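Local coordinates for envelope polyprotein (Puumala orthohantavirus, PDB 5FXU) that forms part of the antigenic hantaviral surface as envelope glycoprotein Gn, probably acting with its partner glycoprotein Gc in entry, and carries N-linked glycans, at residues A276-G281 / A300-P305; D113-Q118 / L306-G311. All coordinates share one frame; numbering follows the deposited sequence.

Contact 1: residues A276-G281 / A300-P305; sequences AMRIIG and AFSGNP. With NAG (2-acetamido-2-deoxy-beta-D-glucopyranose), chain C.
R278 and S302 face each other as a hydrogen-bonded pair in an antiparallel beta hairpin, strand 278-285 against strand 296-302, with a classic beta bulge two residues further on. The backbone bonds come first. R278 N gives its hydrogen to S302 O at 2.8 Å, and S302 N returns one to R278 O. At the bulge, I280 and G281 both sit opposite A300: I280 N bonds A300 O at 3.0 Å from 25° outside the carbonyl plane, and G281 N adds a weak bond to the same oxygen. A300 N then closes the far side on G281 O. G281, at phi 164° and psi 180°, takes a backbone shape well suited to a residue without a side chain.

The side chains divide between the two faces. On the face of I279 and F301, M277 reaches over the phenyl ring, its chain set crosswise to F301. With CG anti to the backbone N (chi1 -175°), M277 lays its CG 3.5 Å from F301 CD2, and its sulfur hangs over the ring face, displaced toward the rim, 4.1 Å from the centroid: a Met-aromatic contact. I328 of strand 327-329, the third strand of this sheet, also packs on both M277 and F301. On the other face, R278 leads its guanidinium away from the partner strand, while I280 leans toward A300 and its CD1 makes a van der Waals contact of 3.7 Å with S302 OG; F79 covers I280 and A300.

Past the strand end, the chain meets the first sugar of the glycan. A276 O lies 4.1 Å from G303 CA. The backbone N-H of G303 donates to the N-acetyl oxygen, G303 N to NAG O7, 3.0 Å.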
loop_
_atom_site.group_PDB
_atom_site.type_symbol
_atom_site.label_atom_id
_atom_site.label_comp_id
_atom_site.label_asym_id
_atom_site.label_seq_id
_atom_site.Cartn_x
_atom_site.Cartn_y
_atom_site.Cartn_z
ATOM N N ALA A 276 20.983 2.587 10.041
ATOM C CA ALA A 276 19.851 3.001 10.860
ATOM C C ALA A 276 19.337 4.358 10.396
ATOM O O ALA A 276 20.112 5.220 9.977
ATOM C CB ALA A 276 20.226 3.041 12.342
ATOM N N MET A 277 18.022 4.546 10.480
ATOM C CA MET A 277 17.392 5.788 10.031
ATOM C C MET A 277 17.600 6.870 11.079
ATOM O O MET A 277 17.379 6.626 12.256
ATOM C CB MET A 277 15.903 5.552 9.786
ATOM C CG MET A 277 15.157 6.739 9.199
ATOM S SD MET A 277 13.392 6.472 8.932
ATOM C CE MET A 277 12.835 6.527 10.635
ATOM N N ARG A 278 18.013 8.061 10.641
ATOM C CA ARG A 278 18.374 9.167 11.532
ATOM C C ARG A 278 17.454 10.376 11.297
ATOM O O ARG A 278 17.440 10.962 10.221
ATOM C CB ARG A 278 19.857 9.539 11.337
ATOM C CG ARG A 278 20.270 10.869 11.950
ATOM C CD ARG A 278 21.781 11.086 11.980
ATOM N NE ARG A 278 22.060 12.533 12.110
ATOM C CZ ARG A 278 23.265 13.082 12.272
ATOM N NH1 ARG A 278 24.360 12.328 12.340
ATOM N NH2 ARG A 278 23.374 14.407 12.381
ATOM N N ILE A 279 16.722 10.765 12.337
ATOM C CA ILE A 279 15.769 11.870 12.272
ATOM C C ILE A 279 16.481 13.207 12.460
ATOM O O ILE A 279 17.307 13.339 13.346
ATOM C CB ILE A 279 14.633 11.660 13.290
ATOM C CG1 ILE A 279 13.696 10.592 12.725
ATOM C CG2 ILE A 279 13.873 12.943 13.541
ATOM C CD1 ILE A 279 12.792 9.963 13.749
ATOM N N ILE A 280 16.141 14.175 11.605
ATOM C CA ILE A 280 16.821 15.462 11.516
ATOM C C ILE A 280 15.930 16.583 12.009
ATOM O O ILE A 280 16.386 17.438 12.737
ATOM C CB ILE A 280 17.259 15.801 10.061
ATOM C CG1 ILE A 280 18.001 14.646 9.378
ATOM C CG2 ILE A 280 18.153 17.030 10.038
ATOM C CD1 ILE A 280 19.319 14.252 10.015
ATOM N N GLY A 281 14.676 16.625 11.578
ATOM C CA GLY A 281 13.754 17.631 12.084
ATOM C C GLY A 281 12.503 17.836 11.269
ATOM O O GLY A 281 12.328 17.195 10.232
ATOM N N ALA A 300 12.012 15.216 8.259
ATOM C CA ALA A 300 13.166 14.941 7.439
ATOM C C ALA A 300 14.042 13.921 8.134
ATOM O O ALA A 300 14.243 13.994 9.352
ATOM C CB ALA A 300 13.963 16.216 7.199
ATOM N N PHE A 301 14.596 13.001 7.346
ATOM C CA PHE A 301 15.543 12.056 7.857
ATOM C C PHE A 301 16.664 11.791 6.847
ATOM O O PHE A 301 16.565 12.137 5.664
ATOM C CB PHE A 301 14.842 10.752 8.213
ATOM C CG PHE A 301 14.417 9.954 7.025
ATOM C CD1 PHE A 301 13.176 10.171 6.435
ATOM C CD2 PHE A 301 15.254 8.977 6.481
ATOM C CE1 PHE A 301 12.768 9.412 5.339
ATOM C CE2 PHE A 301 14.849 8.235 5.380
ATOM C CZ PHE A 301 13.610 8.454 4.811
ATOM N N SER A 302 17.714 11.149 7.349
ATOM C CA SER A 302 18.770 10.590 6.518
ATOM C C SER A 302 19.045 9.163 6.947
ATOM O O SER A 302 18.625 8.724 8.018
ATOM C CB SER A 302 20.052 11.426 6.605
ATOM O OG SER A 302 20.552 11.422 7.922
ATOM N N GLY A 303 19.751 8.453 6.090
ATOM C CA GLY A 303 20.100 7.090 6.331
ATOM C C GLY A 303 19.183 6.208 5.535
ATOM O O GLY A 303 18.593 6.619 4.537
ATOM N N ASN A 304 19.045 4.987 6.013
ATOM C CA ASN A 304 18.364 3.965 5.259
ATOM C C ASN A 304 16.877 4.250 5.207
ATOM O O ASN A 304 16.249 4.511 6.240
ATOM C CB ASN A 304 18.691 2.563 5.751
ATOM C CG ASN A 304 20.204 2.294 5.750
ATOM O OD1 ASN A 304 20.959 2.870 6.550
ATOM N ND2 ASN A 304 20.654 1.458 4.821
ATOM N N PRO A 305 16.315 4.267 3.994
ATOM C CA PRO A 305 14.876 4.446 3.887
ATOM C C PRO A 305 14.179 3.337 4.653
ATOM O O PRO A 305 14.657 2.205 4.661
ATOM C CB PRO A 305 14.623 4.337 2.393
ATOM C CG PRO A 305 15.790 3.592 1.853
ATOM C CD PRO A 305 16.940 4.058 2.682
HETATM C C1 NAG C . 20.236 6.509 1.091
HETATM C C2 NAG C . 21.441 7.135 1.779
HETATM C C3 NAG C . 22.731 6.564 1.206
HETATM C C4 NAG C . 22.739 5.036 1.038
HETATM C C5 NAG C . 21.383 4.487 0.554
HETATM C C6 NAG C . 21.209 2.975 0.693
HETATM C C7 NAG C . 21.471 9.471 2.551
HETATM C C8 NAG C . 21.489 10.888 2.077
HETATM N N2 NAG C . 21.463 8.573 1.563
HETATM O O3 NAG C . 23.805 6.982 2.049
HETATM O O4 NAG C . 23.755 4.824 0.044
HETATM O O5 NAG C . 20.319 5.105 1.289
HETATM O O6 NAG C . 20.907 2.646 2.055
HETATM O O7 NAG C . 21.464 9.200 3.745
#

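Contact 2: residues D113-Q118 / L306-G311; sequences DLSCNQ and LYTSTG. With NAG (2-acetamido-2-deoxy-beta-D-glucopyranose), chain C.
The side chains of D113 and T310 run alongside one another in opposite senses, bringing the T310 hydroxyl to the carboxylate. T310 OG1 donates to D113 OD1; the modelled separation of 2.5 Å is very short, and its exact value is doubtful. D113 CG stands anti to its backbone N (chi1 -157°), which carries the carboxylate across to T310. OD1 also takes the N-H of L114, which arrives on the anti side, 31° out of the carboxylate plane. T308 lies crosswise to D113 and puts its methyl CG2 3.5 Å from D113 OD2. That oxygen accepts from water 1, which in turn accepts from T308 OG1 and donates to T310 O; T344 of strand 340-354 is a further partner of OD2.

Further along, S309 sits against the backbone of 114-116. Its N-H bonds L114 O at 2.8 Å. With OG anti to the carbonyl carbon, the hydroxyl comes up to C116 N and accepts its hydrogen, S309 OG to C116 N 2.8 Å, so one serine grips the strand on both sides of S115. S115 lies beside Y307 and T308, its CB 3.3 Å from Y307 O, while its OG is linked through water 2 to L306 O.

Segment 306-309 is a loop that meets the end of strand 107-116 steeply rather than pairing with it, the CA 113-116 and CA 307-310 directions being 115° apart; the chain then enters strand 310-313. C116 is held again by its disulfide to C121, and N117 carries the N-linked NAG, ND2 to C1 1.4 Å. The contact is buried yet largely polar: L114 N, the T344 and T310 hydroxyls and water 1 all reach the D113 carboxylate, which would be expected to stabilise its negative charge inside the Gn head.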
loop_
_atom_site.group_PDB
_atom_site.type_symbol
_atom_site.label_atom_id
_atom_site.label_comp_id
_atom_site.label_asym_id
_atom_site.label_seq_id
_atom_site.Cartn_x
_atom_site.Cartn_y
_atom_site.Cartn_z
ATOM N N ASP A 113 5.647 0.332 -5.017
ATOM C CA ASP A 113 5.687 1.534 -4.189
ATOM C C ASP A 113 7.173 1.880 -3.973
ATOM O O ASP A 113 8.039 1.049 -4.263
ATOM C CB ASP A 113 4.931 1.310 -2.848
ATOM C CG ASP A 113 4.451 2.642 -2.188
ATOM O OD1 ASP A 113 4.938 3.721 -2.644
ATOM O OD2 ASP A 113 3.596 2.610 -1.217
ATOM N N LEU A 114 7.462 3.076 -3.457
ATOM C CA LEU A 114 8.846 3.567 -3.301
ATOM C C LEU A 114 9.106 3.957 -1.858
ATOM O O LEU A 114 8.282 4.605 -1.249
ATOM C CB LEU A 114 9.092 4.787 -4.166
ATOM C CG LEU A 114 8.841 4.634 -5.657
ATOM C CD1 LEU A 114 8.883 5.980 -6.365
ATOM C CD2 LEU A 114 9.863 3.690 -6.241
ATOM N N SER A 115 10.251 3.525 -1.337
ATOM C CA SER A 115 10.696 3.851 -0.008
ATOM C C SER A 115 12.053 4.486 -0.248
ATOM O O SER A 115 12.976 3.799 -0.685
ATOM C CB SER A 115 10.833 2.610 0.876
ATOM O OG SER A 115 9.585 1.983 1.062
ATOM N N CYS A 116 12.163 5.776 0.053
ATOM C CA CYS A 116 13.276 6.596 -0.403
ATOM C C CYS A 116 13.880 7.493 0.693
ATOM O O CYS A 116 13.177 7.997 1.567
ATOM C CB CYS A 116 12.777 7.525 -1.488
ATOM S SG CYS A 116 11.911 6.756 -2.859
ATOM N N ASN A 117 15.177 7.704 0.616
ATOM C CA ASN A 117 15.826 8.796 1.344
ATOM C C ASN A 117 16.078 9.881 0.320
ATOM O O ASN A 117 15.547 9.794 -0.780
ATOM C CB ASN A 117 17.068 8.309 2.111
ATOM C CG ASN A 117 18.192 7.815 1.210
ATOM O OD1 ASN A 117 18.233 8.109 0.011
ATOM N ND2 ASN A 117 19.107 7.058 1.796
ATOM N N GLN A 118 16.884 10.891 0.645
ATOM C CA GLN A 118 17.181 11.965 -0.325
ATOM C C GLN A 118 17.797 11.520 -1.653
ATOM O O GLN A 118 17.538 12.132 -2.677
ATOM C CB GLN A 118 18.117 13.002 0.297
ATOM C CG GLN A 118 17.491 13.857 1.362
ATOM C CD GLN A 118 18.549 14.548 2.166
ATOM O OE1 GLN A 118 19.302 13.887 2.874
ATOM N NE2 GLN A 118 18.599 15.872 2.095
ATOM N N LEU A 306 13.127 3.665 5.368
ATOM C CA LEU A 306 12.462 2.687 6.202
ATOM C C LEU A 306 10.995 2.526 5.773
ATOM O O LEU A 306 10.568 1.433 5.428
ATOM C CB LEU A 306 12.582 3.098 7.656
ATOM C CG LEU A 306 12.324 2.017 8.707
ATOM C CD1 LEU A 306 13.295 0.849 8.571
ATOM C CD2 LEU A 306 12.456 2.630 10.093
ATOM N N TYR A 307 10.250 3.620 5.756
ATOM C CA TYR A 307 8.850 3.619 5.332
ATOM C C TYR A 307 8.737 3.981 3.858
ATOM O O TYR A 307 9.667 4.492 3.257
ATOM C CB TYR A 307 8.055 4.615 6.177
ATOM C CG TYR A 307 8.207 4.391 7.665
ATOM C CD1 TYR A 307 7.860 3.176 8.231
ATOM C CD2 TYR A 307 8.685 5.396 8.505
ATOM C CE1 TYR A 307 8.002 2.952 9.585
ATOM C CE2 TYR A 307 8.829 5.186 9.864
ATOM C CZ TYR A 307 8.486 3.957 10.392
ATOM O OH TYR A 307 8.647 3.716 11.728
ATOM N N THR A 308 7.567 3.746 3.293
ATOM C CA THR A 308 7.255 4.218 1.968
ATOM C C THR A 308 7.235 5.746 1.956
ATOM O O THR A 308 6.978 6.375 2.982
ATOM C CB THR A 308 5.885 3.657 1.460
ATOM O OG1 THR A 308 4.826 4.065 2.320
ATOM C CG2 THR A 308 5.904 2.152 1.387
ATOM N N SER A 309 7.465 6.326 0.786
ATOM C CA SER A 309 7.581 7.766 0.613
ATOM C C SER A 309 6.446 8.312 -0.242
ATOM O O SER A 309 6.562 9.412 -0.762
ATOM C CB SER A 309 8.909 8.093 -0.066
ATOM O OG SER A 309 9.978 7.393 0.533
ATOM N N THR A 310 5.340 7.580 -0.362
ATOM C CA THR A 310 4.213 8.009 -1.204
ATOM C C THR A 310 2.911 8.106 -0.394
ATOM O O THR A 310 2.669 7.322 0.520
ATOM C CB THR A 310 3.980 7.029 -2.347
ATOM O OG1 THR A 310 3.782 5.732 -1.785
ATOM C CG2 THR A 310 5.187 6.979 -3.298
ATOM N N GLY A 311 2.098 9.096 -0.728
ATOM C CA GLY A 311 0.788 9.238 -0.119
ATOM C C GLY A 311 -0.069 10.267 -0.818
ATOM O O GLY A 311 0.293 10.774 -1.877
HETATM C C1 NAG C . 20.236 6.509 1.091
HETATM C C2 NAG C . 21.441 7.135 1.779
HETATM C C3 NAG C . 22.731 6.564 1.206
HETATM C C4 NAG C . 22.739 5.036 1.038
HETATM C C5 NAG C . 21.383 4.487 0.554
HETATM C C6 NAG C . 21.209 2.975 0.693
HETATM C C7 NAG C . 21.471 9.471 2.551
HETATM C C8 NAG C . 21.489 10.888 2.077
HETATM N N2 NAG C . 21.463 8.573 1.563
HETATM O O3 NAG C . 23.805 6.982 2.049
HETATM O O4 NAG C . 23.755 4.824 0.044
HETATM O O5 NAG C . 20.319 5.105 1.289
HETATM O O6 NAG C . 20.907 2.646 2.055
HETATM O O7 NAG C . 21.464 9.200 3.745
HETATM O O HOH W 1 2.879 4.365 0.511
HETATM O O HOH W 2 9.397 0.179 3.054
HETATM O O HOH W 3 10.591 9.090 2.529
HETATM O O HOH W 4 11.770 6.139 3.458
#

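How the contacts relate
The two contacts lie on the same side of the chain's centre, about 12 Å apart between centres, contact 2 being the deeper one. Along the sequence 113-118 comes first, then the hairpin of contact 1, and 306-311 follows directly after 300-305, so a single run of chain leaves the three-stranded sheet and enters strand 310-313. They meet where F301 CZ packs 3.3 Å from C116 O and P305 CB lies against S115 O. G303 O probably also bonds N117 ND2, the glycan-bearing nitrogen. The surface hairpin is thereby joined to the end of strand 107-116, and both contacts share the first NAG of that glycan, which T119 also holds.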